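Local coordinates for protein NanS-p (Escherichia phage vB_EcoP_24B, PDB 6YP6) that probably binds carbohydrate as part of a conserved carbohydrate esterase carried by a Shiga toxin-encoding bacteriophage, at residues A[94-99]-A[112-117]; A[101-106]-A[163-168]; A[128-133]-A[177-182]. One frame throughout, in Å; residues are numbered along the deposited sequence.

Contact 1. Residues A[94-99]-A[112-117]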
ATOM      1  N   TRP A  94      -5.593  -4.565  -3.163  1.00  6.60           N
ATOM      2  CA  TRP A  94      -6.880  -4.798  -2.505  1.00  6.80           C
ATOM      3  C   TRP A  94      -7.893  -5.210  -3.569  1.00  6.71           C
ATOM      4  O   TRP A  94      -8.714  -4.391  -4.018  1.00  7.36           O
ATOM      5  CB  TRP A  94      -7.340  -3.572  -1.725  1.00  7.14           C
ATOM      6  CG  TRP A  94      -8.572  -3.756  -0.895  1.00  6.83           C
ATOM      7  CD1 TRP A  94      -9.335  -4.887  -0.722  1.00  7.13           C
ATOM      8  CD2 TRP A  94      -9.202  -2.729  -0.137  1.00  6.70           C
ATOM      9  NE1 TRP A  94     -10.397  -4.611   0.094  1.00  7.16           N
ATOM     10  CE2 TRP A  94     -10.338  -3.293   0.471  1.00  7.20           C
ATOM     11  CE3 TRP A  94      -8.912  -1.378   0.085  1.00  7.64           C
ATOM     12  CZ2 TRP A  94     -11.185  -2.551   1.283  1.00  8.04           C
ATOM     13  CZ3 TRP A  94      -9.746  -0.650   0.891  1.00  8.25           C
ATOM     14  CH2 TRP A  94     -10.871  -1.233   1.484  1.00  8.29           C
ATOM     15  N   PRO A  95      -7.850  -6.466  -4.003  1.00  7.36           N
ATOM     16  CA  PRO A  95      -8.879  -6.976  -4.912  1.00  8.49           C
ATOM     17  C   PRO A  95     -10.186  -7.084  -4.147  1.00  7.82           C
ATOM     18  O   PRO A  95     -10.190  -7.409  -2.960  1.00  7.96           O
ATOM     19  CB  PRO A  95      -8.349  -8.359  -5.323  1.00  9.59           C
ATOM     20  CG  PRO A  95      -7.239  -8.691  -4.378  1.00 11.81           C
ATOM     21  CD  PRO A  95      -6.898  -7.512  -3.567  1.00  8.90           C
ATOM     22  N   VAL A  96     -11.303  -6.816  -4.825  1.00  7.95           N
ATOM     23  CA  VAL A  96     -12.615  -6.905  -4.201  1.00  8.38           C
ATOM     24  C   VAL A  96     -13.494  -7.861  -4.997  1.00  8.86           C
ATOM     25  O   VAL A  96     -13.394  -7.967  -6.224  1.00  9.85           O
ATOM     26  CB  VAL A  96     -13.270  -5.522  -4.000  1.00  9.08           C
ATOM     27  CG1 VAL A  96     -12.438  -4.709  -3.016  1.00  8.76           C
ATOM     28  CG2 VAL A  96     -13.439  -4.766  -5.301  1.00 10.66           C
ATOM     29  N   SER A  97     -14.370  -8.571  -4.275  1.00  9.52           N
ATOM     30  CA  SER A  97     -15.194  -9.608  -4.886  1.00 10.82           C
ATOM     31  C   SER A  97     -16.421  -9.047  -5.593  1.00 11.12           C
ATOM     32  O   SER A  97     -17.045  -9.770  -6.369  1.00 12.30           O
ATOM     33  CB  SER A  97     -15.644 -10.612  -3.826  1.00 12.71           C
ATOM     34  OG  SER A  97     -16.363  -9.951  -2.809  1.00 13.57           O
ATOM     35  N   SER A  98     -16.767  -7.790  -5.334  1.00 10.68           N
ATOM     36  CA  SER A  98     -17.829  -7.104  -6.048  1.00 11.73           C
ATOM     37  C   SER A  98     -17.599  -5.612  -5.887  1.00 11.48           C
ATOM     38  O   SER A  98     -16.867  -5.168  -4.999  1.00 10.95           O
ATOM     39  CB  SER A  98     -19.215  -7.491  -5.512  1.00 13.26           C
ATOM     40  OG  SER A  98     -19.434  -6.943  -4.222  1.00 14.37           O
ATOM     41  N   LEU A  99     -18.213  -4.853  -6.771  1.00 12.20           N
ATOM     42  CA  LEU A  99     -18.376  -3.420  -6.627  1.00 12.14           C
ATOM     43  C   LEU A  99     -19.851  -3.123  -6.381  1.00 12.60           C
ATOM     44  O   LEU A  99     -20.717  -3.950  -6.687  1.00 13.73           O
ATOM     45  CB  LEU A  99     -17.905  -2.692  -7.890  1.00 12.40           C
ATOM     46  CG  LEU A  99     -16.395  -2.763  -8.127  1.00 13.27           C
ATOM     47  CD1 LEU A  99     -16.047  -2.253  -9.509  1.00 14.43           C
ATOM     48  CD2 LEU A  99     -15.645  -1.970  -7.068  1.00 13.68           C
ATOM     49  N   ASN A 112     -11.051  -6.133 -10.541  1.00 10.07           N
ATOM     50  CA  ASN A 112     -11.449  -4.974  -9.758  1.00  9.62           C
ATOM     51  C   ASN A 112     -10.633  -4.910  -8.476  1.00  9.11           C
ATOM     52  O   ASN A 112     -10.746  -5.797  -7.616  1.00 10.21           O
ATOM     53  CB  ASN A 112     -12.928  -5.082  -9.391  1.00 10.72           C
ATOM     54  CG  ASN A 112     -13.835  -5.132 -10.599  1.00 11.98           C
ATOM     55  OD1 ASN A 112     -13.599  -4.466 -11.607  1.00 12.56           O
ATOM     56  ND2 ASN A 112     -14.904  -5.910 -10.485  1.00 13.03           N
ATOM     57  N   LEU A 113      -9.820  -3.863  -8.352  1.00  8.28           N
ATOM     58  CA  LEU A 113      -9.027  -3.618  -7.153  1.00  8.37           C
ATOM     59  C   LEU A 113      -9.210  -2.171  -6.721  1.00  8.32           C
ATOM     60  O   LEU A 113      -9.184  -1.262  -7.550  1.00  9.24           O
ATOM     61  CB  LEU A 113      -7.520  -3.867  -7.367  1.00  8.71           C
ATOM     62  CG  LEU A 113      -7.118  -5.300  -7.698  1.00  9.83           C
ATOM     63  CD1 LEU A 113      -7.052  -5.448  -9.210  1.00 11.85           C
ATOM     64  CD2 LEU A 113      -5.806  -5.691  -7.109  1.00 11.48           C
ATOM     65  N   LEU A 114      -9.372  -1.973  -5.412  1.00  7.44           N
ATOM     66  CA  LEU A 114      -9.398  -0.618  -4.861  1.00  7.65           C
ATOM     67  C   LEU A 114      -7.998  -0.098  -4.582  1.00  7.85           C
ATOM     68  O   LEU A 114      -7.833   1.106  -4.338  1.00  8.74           O
ATOM     69  CB  LEU A 114     -10.232  -0.576  -3.583  1.00  8.19           C
ATOM     70  CG  LEU A 114     -11.699  -0.977  -3.754  1.00  9.47           C
ATOM     71  CD1 LEU A 114     -12.401  -0.856  -2.413  1.00 10.37           C
ATOM     72  CD2 LEU A 114     -12.396  -0.161  -4.830  1.00 11.29           C
ATOM     73  N   ALA A 115      -7.000  -0.980  -4.604  1.00  7.66           N
ATOM     74  CA  ALA A 115      -5.605  -0.587  -4.504  1.00  7.74           C
ATOM     75  C   ALA A 115      -4.781  -1.525  -5.360  1.00  6.92           C
ATOM     76  O   ALA A 115      -4.991  -2.738  -5.333  1.00  6.81           O
ATOM     77  CB  ALA A 115      -5.106  -0.665  -3.069  1.00  8.29           C
ATOM     78  N   ALA A 116      -3.836  -0.957  -6.100  1.00  6.73           N
ATOM     79  CA  ALA A 116      -2.842  -1.735  -6.843  1.00  7.00           C
ATOM     80  C   ALA A 116      -1.631  -0.828  -7.031  1.00  6.75           C
ATOM     81  O   ALA A 116      -1.281  -0.432  -8.145  1.00  7.72           O
ATOM     82  CB  ALA A 116      -3.387  -2.252  -8.166  1.00  7.78           C
ATOM     83  N   PHE A 117      -1.053  -0.426  -5.912  1.00  6.52           N
ATOM     84  CA  PHE A 117      -0.104   0.671  -5.878  1.00  6.65           C
ATOM     85  C   PHE A 117       1.237   0.170  -5.375  1.00  7.01           C
ATOM     86  O   PHE A 117       1.288  -0.527  -4.361  1.00  8.31           O
ATOM     87  CB  PHE A 117      -0.610   1.775  -4.938  1.00  7.17           C
ATOM     88  CG  PHE A 117      -2.035   2.191  -5.197  1.00  7.48           C
ATOM     89  CD1 PHE A 117      -2.467   2.471  -6.474  1.00  7.87           C
ATOM     90  CD2 PHE A 117      -2.948   2.267  -4.163  1.00  7.88           C
ATOM     91  CE1 PHE A 117      -3.799   2.842  -6.717  1.00  8.69           C
ATOM     92  CE2 PHE A 117      -4.258   2.646  -4.390  1.00  8.16           C
ATOM     93  CZ  PHE A 117      -4.683   2.927  -5.661  1.00  8.45           C
TER
HETATM   94  O   HOH W   1     -14.833  -8.099  -8.502  1.00 18.92           O

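Contact 2. Residues A[101-106]-A[163-168]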
ATOM      1  N   GLN A 101     -23.711  -1.810  -6.668  1.00 16.06           N
ATOM      2  CA  GLN A 101     -24.599  -1.775  -7.825  1.00 17.43           C
ATOM      3  C   GLN A 101     -24.393  -0.478  -8.601  1.00 15.81           C
ATOM      4  O   GLN A 101     -24.367   0.610  -8.025  1.00 15.45           O
ATOM      5  CB  GLN A 101     -26.064  -1.890  -7.391  1.00 20.46           C
ATOM      6  CG  GLN A 101     -27.092  -1.542  -8.489  1.00 23.03           C
ATOM      7  CD  GLN A 101     -26.918  -2.363  -9.757  1.00 24.71           C
ATOM      8  OE1 GLN A 101     -26.383  -3.472  -9.724  1.00 25.90           O
ATOM      9  NE2 GLN A 101     -27.372  -1.819 -10.886  1.00 24.87           N
ATOM     10  N   GLY A 102     -24.252  -0.598  -9.915  1.00 15.43           N
ATOM     11  CA  GLY A 102     -24.095   0.571 -10.750  1.00 14.88           C
ATOM     12  C   GLY A 102     -22.707   1.165 -10.768  1.00 13.77           C
ATOM     13  O   GLY A 102     -22.514   2.232 -11.362  1.00 14.93           O
ATOM     14  N   VAL A 103     -21.739   0.514 -10.134  1.00 12.15           N
ATOM     15  CA  VAL A 103     -20.344   0.934 -10.147  1.00 11.59           C
ATOM     16  C   VAL A 103     -19.564  -0.082 -10.967  1.00 11.40           C
ATOM     17  O   VAL A 103     -19.672  -1.295 -10.744  1.00 12.46           O
ATOM     18  CB  VAL A 103     -19.794   1.053  -8.717  1.00 11.55           C
ATOM     19  CG1 VAL A 103     -18.333   1.436  -8.749  1.00 12.09           C
ATOM     20  CG2 VAL A 103     -20.619   2.056  -7.914  1.00 11.96           C
ATOM     21  N   ALA A 104     -18.788   0.408 -11.918  1.00 10.64           N
ATOM     22  CA  ALA A 104     -17.983  -0.464 -12.755  1.00 11.07           C
ATOM     23  C   ALA A 104     -16.746   0.301 -13.184  1.00 12.06           C
ATOM     24  O   ALA A 104     -16.827   1.481 -13.531  1.00 13.81           O
ATOM     25  CB  ALA A 104     -18.757  -0.931 -13.991  1.00 11.68           C
ATOM     26  N   LEU A 105     -15.609  -0.377 -13.148  1.00 12.29           N
ATOM     27  CA  LEU A 105     -14.342   0.241 -13.499  1.00 13.05           C
ATOM     28  C   LEU A 105     -14.183   0.261 -15.010  1.00 14.51           C
ATOM     29  O   LEU A 105     -14.499  -0.715 -15.696  1.00 14.89           O
ATOM     30  CB  LEU A 105     -13.200  -0.557 -12.871  1.00 12.59           C
ATOM     31  CG  LEU A 105     -13.059  -0.378 -11.361  1.00 12.78           C
ATOM     32  CD1 LEU A 105     -12.280  -1.520 -10.737  1.00 13.55           C
ATOM     33  CD2 LEU A 105     -12.320   0.944 -11.073  1.00 13.32           C
ATOM     34  N   THR A 106     -13.697   1.383 -15.525  1.00 15.90           N
ATOM     35  CA  THR A 106     -13.409   1.468 -16.945  1.00 17.67           C
ATOM     36  C   THR A 106     -12.187   0.620 -17.288  1.00 18.78           C
ATOM     37  O   THR A 106     -11.404   0.225 -16.418  1.00 17.68           O
ATOM     38  CB  THR A 106     -13.148   2.916 -17.368  1.00 19.09           C
ATOM     39  OG1 THR A 106     -12.031   3.451 -16.650  1.00 19.42           O
ATOM     40  CG2 THR A 106     -14.372   3.783 -17.111  1.00 20.01           C
ATOM     41  N   ASN A 163     -19.464   7.031  -4.345  1.00 10.62           N
ATOM     42  CA  ASN A 163     -19.047   5.960  -5.250  1.00 10.69           C
ATOM     43  C   ASN A 163     -18.098   6.440  -6.336  1.00 10.21           C
ATOM     44  O   ASN A 163     -17.833   5.695  -7.290  1.00 11.27           O
ATOM     45  CB  ASN A 163     -20.217   5.182  -5.849  1.00 11.99           C
ATOM     46  CG  ASN A 163     -20.869   4.263  -4.841  1.00 12.62           C
ATOM     47  OD1 ASN A 163     -20.274   3.902  -3.818  1.00 13.83           O
ATOM     48  ND2 ASN A 163     -22.097   3.867  -5.129  1.00 13.09           N
ATOM     49  N   SER A 164     -17.519   7.624  -6.188  1.00  9.96           N
ATOM     50  CA  SER A 164     -16.527   8.080  -7.144  1.00  9.73           C
ATOM     51  C   SER A 164     -15.292   7.180  -7.095  1.00  9.26           C
ATOM     52  O   SER A 164     -14.778   6.861  -6.020  1.00  9.42           O
ATOM     53  CB  SER A 164     -16.115   9.517  -6.836  1.00 10.83           C
ATOM     54  OG  SER A 164     -15.042   9.915  -7.677  1.00 11.23           O
ATOM     55  N   LEU A 165     -14.807   6.806  -8.261  1.00  9.43           N
ATOM     56  CA  LEU A 165     -13.573   6.042  -8.407  1.00  9.60           C
ATOM     57  C   LEU A 165     -12.370   6.948  -8.640  1.00  8.75           C
ATOM     58  O   LEU A 165     -11.279   6.463  -8.944  1.00  8.65           O
ATOM     59  CB  LEU A 165     -13.755   5.008  -9.523  1.00 10.58           C
ATOM     60  CG  LEU A 165     -14.844   3.960  -9.243  1.00 11.57           C
ATOM     61  CD1 LEU A 165     -15.242   3.223 -10.508  1.00 12.54           C
ATOM     62  CD2 LEU A 165     -14.382   2.968  -8.198  1.00 12.29           C
ATOM     63  N   GLN A 166     -12.538   8.254  -8.488  1.00  8.83           N
ATOM     64  CA  GLN A 166     -11.456   9.220  -8.626  1.00  9.19           C
ATOM     65  C   GLN A 166     -10.775   9.413  -7.279  1.00  9.17           C
ATOM     66  O   GLN A 166     -11.363   9.975  -6.346  1.00 10.90           O
ATOM     67  CB  GLN A 166     -12.016  10.536  -9.149  1.00 10.13           C
ATOM     68  CG  GLN A 166     -10.980  11.622  -9.255  1.00 10.52           C
ATOM     69  CD  GLN A 166     -11.557  12.823  -9.923  1.00 11.07           C
ATOM     70  OE1 GLN A 166     -12.345  13.566  -9.312  1.00 13.30           O
ATOM     71  NE2 GLN A 166     -11.233  13.013 -11.186  1.00  9.68           N
ATOM     72  N   VAL A 167      -9.514   8.989  -7.204  1.00  8.26           N
ATOM     73  CA  VAL A 167      -8.717   8.924  -5.983  1.00  8.31           C
ATOM     74  C   VAL A 167      -7.637   9.992  -6.051  1.00  8.15           C
ATOM     75  O   VAL A 167      -7.081  10.271  -7.115  1.00  8.93           O
ATOM     76  CB  VAL A 167      -8.079   7.520  -5.869  1.00  8.66           C
ATOM     77  CG1 VAL A 167      -7.138   7.409  -4.692  1.00  9.68           C
ATOM     78  CG2 VAL A 167      -9.163   6.469  -5.751  1.00  9.79           C
ATOM     79  N   THR A 168      -7.340  10.601  -4.908  1.00  8.19           N
ATOM     80  CA  THR A 168      -6.250  11.561  -4.846  1.00  8.68           C
ATOM     81  C   THR A 168      -5.114  10.975  -4.030  1.00  8.28           C
ATOM     82  O   THR A 168      -5.311  10.655  -2.846  1.00  8.75           O
ATOM     83  CB  THR A 168      -6.701  12.898  -4.252  1.00  9.74           C
ATOM     84  OG1 THR A 168      -7.775  13.420  -5.035  1.00 10.91           O
ATOM     85  CG2 THR A 168      -5.552  13.918  -4.265  1.00 10.62           C
TER

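Contact 3. Residues A[128-133]-A[177-182]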
ATOM      1  N   VAL A 128       5.734   6.380  -6.739  1.00  7.40           N
ATOM      2  CA  VAL A 128       4.488   5.679  -6.471  1.00  7.38           C
ATOM      3  C   VAL A 128       3.830   5.397  -7.815  1.00  6.77           C
ATOM      4  O   VAL A 128       3.592   6.328  -8.590  1.00  7.59           O
ATOM      5  CB  VAL A 128       3.542   6.516  -5.601  1.00 10.12           C
ATOM      6  CG1 VAL A 128       2.293   5.716  -5.287  1.00 10.64           C
ATOM      7  CG2 VAL A 128       4.202   7.010  -4.334  1.00 11.58           C
ATOM      8  N   MET A 129       3.521   4.125  -8.085  1.00  6.97           N
ATOM      9  CA  MET A 129       3.042   3.661  -9.371  1.00  7.45           C
ATOM     10  C   MET A 129       1.720   2.924  -9.201  1.00  6.90           C
ATOM     11  O   MET A 129       1.453   2.332  -8.159  1.00  7.26           O
ATOM     12  CB  MET A 129       4.057   2.665  -9.967  1.00  7.78           C
ATOM     13  CG  MET A 129       5.465   3.196 -10.098  1.00  8.61           C
ATOM     14  SD  MET A 129       5.669   4.557 -11.265  1.00 10.59           S
ATOM     15  CE  MET A 129       5.237   3.770 -12.801  1.00 11.85           C
ATOM     16  N   TYR A 130       0.911   2.942 -10.259  1.00  6.93           N
ATOM     17  CA  TYR A 130      -0.360   2.226 -10.321  1.00  7.02           C
ATOM     18  C   TYR A 130      -0.218   1.081 -11.304  1.00  7.25           C
ATOM     19  O   TYR A 130       0.009   1.308 -12.498  1.00  8.19           O
ATOM     20  CB  TYR A 130      -1.465   3.192 -10.753  1.00  7.55           C
ATOM     21  CG  TYR A 130      -2.885   2.668 -10.763  1.00  7.37           C
ATOM     22  CD1 TYR A 130      -3.278   1.555 -10.042  1.00  7.31           C
ATOM     23  CD2 TYR A 130      -3.857   3.338 -11.488  1.00  7.57           C
ATOM     24  CE1 TYR A 130      -4.603   1.113 -10.054  1.00  7.62           C
ATOM     25  CE2 TYR A 130      -5.167   2.903 -11.518  1.00  7.68           C
ATOM     26  CZ  TYR A 130      -5.544   1.796 -10.796  1.00  7.74           C
ATOM     27  OH  TYR A 130      -6.854   1.370 -10.847  1.00  8.55           O
ATOM     28  N   HIS A 131      -0.361  -0.146 -10.802  1.00  7.09           N
ATOM     29  CA  HIS A 131      -0.268  -1.351 -11.630  1.00  7.91           C
ATOM     30  C   HIS A 131      -1.620  -1.610 -12.292  1.00  7.64           C
ATOM     31  O   HIS A 131      -2.404  -2.475 -11.888  1.00  8.93           O
ATOM     32  CB  HIS A 131       0.158  -2.524 -10.771  1.00  8.51           C
ATOM     33  CG  HIS A 131       0.514  -3.756 -11.544  1.00  9.19           C
ATOM     34  ND1 HIS A 131       1.189  -4.807 -10.962  1.00 11.08           N
ATOM     35  CD2 HIS A 131       0.312  -4.111 -12.838  1.00  9.59           C
ATOM     36  CE1 HIS A 131       1.375  -5.758 -11.862  1.00 11.50           C
ATOM     37  NE2 HIS A 131       0.844  -5.368 -13.004  1.00 11.16           N
ATOM     38  N   ASN A 132      -1.905  -0.820 -13.322  1.00  7.97           N
ATOM     39  CA  ASN A 132      -3.178  -0.931 -14.017  1.00  8.66           C
ATOM     40  C   ASN A 132      -3.007  -1.229 -15.502  1.00  9.14           C
ATOM     41  O   ASN A 132      -4.004  -1.222 -16.228  1.00 11.82           O
ATOM     42  CB  ASN A 132      -4.074   0.293 -13.801  1.00  9.33           C
ATOM     43  CG  ASN A 132      -3.622   1.484 -14.596  1.00  9.52           C
ATOM     44  OD1 ASN A 132      -2.437   1.690 -14.844  1.00  9.37           O
ATOM     45  ND2 ASN A 132      -4.585   2.298 -14.999  1.00 10.02           N
ATOM     46  N   ALA A 133      -1.798  -1.559 -15.951  1.00  8.72           N
ATOM     47  CA  ALA A 133      -1.527  -1.904 -17.334  1.00  8.91           C
ATOM     48  C   ALA A 133      -0.970  -3.318 -17.420  1.00  9.33           C
ATOM     49  O   ALA A 133      -0.406  -3.841 -16.466  1.00  9.76           O
ATOM     50  CB  ALA A 133      -0.534  -0.912 -17.951  1.00  9.51           C
ATOM     51  N   THR A 177      -1.648  14.431  -8.209  1.00  9.21           N
ATOM     52  CA  THR A 177      -2.673  14.570  -9.241  1.00  9.36           C
ATOM     53  C   THR A 177      -3.752  13.512  -9.055  1.00  8.30           C
ATOM     54  O   THR A 177      -3.435  12.322  -8.940  1.00  8.02           O
ATOM     55  CB  THR A 177      -2.026  14.427 -10.616  1.00 11.15           C
ATOM     56  OG1 THR A 177      -0.961  15.375 -10.726  1.00 13.01           O
ATOM     57  CG2 THR A 177      -3.023  14.650 -11.735  1.00 12.17           C
ATOM     58  N   PRO A 178      -5.031  13.893  -9.045  1.00  8.57           N
ATOM     59  CA  PRO A 178      -6.090  12.876  -8.975  1.00  8.72           C
ATOM     60  C   PRO A 178      -5.997  11.918 -10.151  1.00  8.03           C
ATOM     61  O   PRO A 178      -5.573  12.286 -11.250  1.00  8.27           O
ATOM     62  CB  PRO A 178      -7.382  13.704  -9.029  1.00 10.06           C
ATOM     63  CG  PRO A 178      -6.977  15.038  -8.517  1.00 10.87           C
ATOM     64  CD  PRO A 178      -5.582  15.266  -8.999  1.00  9.98           C
ATOM     65  N   PHE A 179      -6.421  10.680  -9.915  1.00  7.66           N
ATOM     66  CA  PHE A 179      -6.492   9.672 -10.962  1.00  7.87           C
ATOM     67  C   PHE A 179      -7.740   8.839 -10.732  1.00  7.76           C
ATOM     68  O   PHE A 179      -8.265   8.776  -9.620  1.00  8.90           O
ATOM     69  CB  PHE A 179      -5.235   8.770 -10.971  1.00  7.77           C
ATOM     70  CG  PHE A 179      -5.077   7.939  -9.728  1.00  8.08           C
ATOM     71  CD1 PHE A 179      -4.576   8.473  -8.554  1.00  8.58           C
ATOM     72  CD2 PHE A 179      -5.422   6.599  -9.748  1.00  8.82           C
ATOM     73  CE1 PHE A 179      -4.450   7.684  -7.418  1.00  9.08           C
ATOM     74  CE2 PHE A 179      -5.295   5.809  -8.623  1.00  9.59           C
ATOM     75  CZ  PHE A 179      -4.806   6.351  -7.463  1.00  9.68           C
ATOM     76  N   THR A 180      -8.217   8.193 -11.788  1.00  8.02           N
ATOM     77  CA  THR A 180      -9.396   7.351 -11.694  1.00  8.45           C
ATOM     78  C   THR A 180      -8.991   5.881 -11.750  1.00  8.08           C
ATOM     79  O   THR A 180      -8.225   5.467 -12.624  1.00  9.39           O
ATOM     80  CB  THR A 180     -10.407   7.707 -12.782  1.00 10.07           C
ATOM     81  OG1 THR A 180     -10.842   9.057 -12.586  1.00 10.82           O
ATOM     82  CG2 THR A 180     -11.626   6.796 -12.722  1.00 11.32           C
ATOM     83  N   LEU A 181      -9.501   5.102 -10.799  1.00  7.72           N
ATOM     84  CA  LEU A 181      -9.253   3.671 -10.802  1.00  8.04           C
ATOM     85  C   LEU A 181      -9.785   3.068 -12.089  1.00  8.24           C
ATOM     86  O   LEU A 181     -10.815   3.492 -12.617  1.00  9.72           O
ATOM     87  CB  LEU A 181      -9.941   2.996  -9.623  1.00  8.20           C
ATOM     88  CG  LEU A 181      -9.440   3.400  -8.237  1.00  9.55           C
ATOM     89  CD1 LEU A 181     -10.369   2.863  -7.166  1.00 11.30           C
ATOM     90  CD2 LEU A 181      -8.023   2.935  -7.969  1.00 10.52           C
ATOM     91  N   THR A 182      -9.078   2.063 -12.591  1.00  8.26           N
ATOM     92  CA  THR A 182      -9.479   1.305 -13.763  1.00  8.71           C
ATOM     93  C   THR A 182      -9.380  -0.170 -13.415  1.00  9.32           C
ATOM     94  O   THR A 182      -8.896  -0.549 -12.349  1.00  9.60           O
ATOM     95  CB  THR A 182      -8.584   1.596 -14.979  1.00  9.61           C
ATOM     96  OG1 THR A 182      -7.269   1.084 -14.751  1.00 10.41           O
ATOM     97  CG2 THR A 182      -8.497   3.071 -15.264  1.00 10.67           C
TER

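Contact 1. Residues A[94-99]-A[112-117]
Leu114 lays its CD1 methyl over one face of the Trp94 indole, 4.0 Å from the centroid of the six-membered ring and 3° off the ring normal, a CH-pi contact. Trp94 CG, anti to its backbone N (chi1 -174°), starts the indole off toward this methyl. Trp94 CB lies 3.9 Å from Ala115 CB. Val96 crosses Leu114 at about a right angle and adds CG1 to the same apolar cluster. Pro95 and Leu113 form an antiparallel non-hydrogen-bonded pair with both side chains on one face. The backbone bonds follow: Trp94 N donates to Ala115 O (2.9 Å), Leu114 N to Trp94 O (2.9 Å) and Val96 N to Asn112 O (3.0 Å), while the buried Ala115 N finds no partner. At the polar edge Leu99 CD1 packs 3.8 Å from Asn112 CG, and a water donates to Val96 O (2.7 Å) and accepts from Asn112 ND2 (3.0 Å). The two segments lie at adjoining ends of strands 88-95 and 113-121, neighbours in a seven-stranded antiparallel sheet. Leu67 of helix 64-69 packs on both Leu99 and Leu114, and Trp94 NE1 donates to Gly61 O.

Contact 2. Residues A[101-106]-A[163-168]
Val103 is forked between a polar and an apolar partner: its CG2 methyl rests above the amide plane of Asn163, 3.6 Å from ND2, while CG1 turns to Leu165. CB and CG of Asn163 are almost as near to CG2 as ND2 is, so the methyl meets the flat group broadside. The fork is set by chi1 of 178°, which puts CG1 anti to the backbone N and CG2 anti to the carbonyl carbon. Leu165 carries the other half of the contact through one methyl. Leu165 CD1 touches Val103 CG1 at 4.0 Å and comes closest to Leu105 CD2 at 3.7 Å. Leu165 CD1 also lies 3.8 Å from Ala104 O. Leu105 and Leu165 cross at about a right angle, and Leu105 CD2 also reaches Leu165 CD2. The two backbones stay well apart, with Val103 CA and Asn163 CA 7.1 Å from each other, and side chains with a single carbonyl oxygen bridge the gap by van der Waals contact alone. Within 163-168 an ST turn shapes the chain: Ser164 OG accepts from Gln166 N at 3.1 Å, on the way from Asn163, whose phi is positive (66°), into the strand. This surface contact joins the loop between strands 88-95 and 113-121 to the start of strand 166-171. Leu67 of helix 64-69 packs on both Asn163 and Leu165, Leu105 also touches Leu99, Asn112 and Leu181, and Leu165 shares a backbone hydrogen bond with Leu181, which follows strand 174-180.

Contact 3. Residues A[128-133]-A[177-182]
Tyr130 and Phe179 meet between the two antiparallel sheets of a beta sandwich, Tyr130 at the end of strand 125-130 and Phe179 on strand 174-180. Their rings are oblique, with centroids 5.4 Å apart and planes at 57°. Tyr130 CG, anti to the backbone N (chi1 -175°), carries the ring off the strand toward Phe179. Phe179 CG instead takes the crowded position between its own backbone N and carbonyl carbon (chi1 65°), and Phe179 CE2 lies 4.0 Å above the plane of the Tyr130 ring, offset toward the rim. The opposite face of that ring is covered from within its own segment: Asn132 CB sits 3.5 Å above the Tyr130 ring plane, over the centre. His131 is the centre of the inverse gamma turn that brings Asn132 back there, with a weak bond from Asn132 N to Tyr130 O. The ring is thus held between an aromatic carbon and a beta carbon, and Phe117 and Leu142 add further apolar contacts around it. At its far end the phenol is gripped by the other segment. Thr182 N comes in at the edge, in the ring plane, and donates an almost straight hydrogen bond of 2.9 Å to Tyr130 OH. Leu181 crosses Tyr130 at about a right angle and brings its CD2 methyl to 3.5 Å from Tyr130 OH, so the oxygen has an apolar neighbour beside its backbone donor. A second bond holds the Asn132 carboxamide on one side: Asn132 ND2 donates to Thr182 OG1 at 3.0 Å, with the hydroxyl oxygen close to the amide plane.

Contact 1 is the buried one and lies within a single sheet, where backbone hydrogen bonds pair strands 88-95 and 113-121. Contact 3, partly buried, joins the two sheets through a tyrosine and an asparagine side chain. Contact 2 lies at the surface, about 19 Å from the chain centre to its own centre, and depends on methyl packing between a loop and the start of a strand. All three touch. Leu105 CD1 of contact 2 lies 3.3 Å from Asn112 OD1 of contact 1. Strands 113-121 and 125-130 bring contacts 1 and 3 side by side in one sheet, and strands 166-171 and 174-180 do likewise for contacts 2 and 3 in the other.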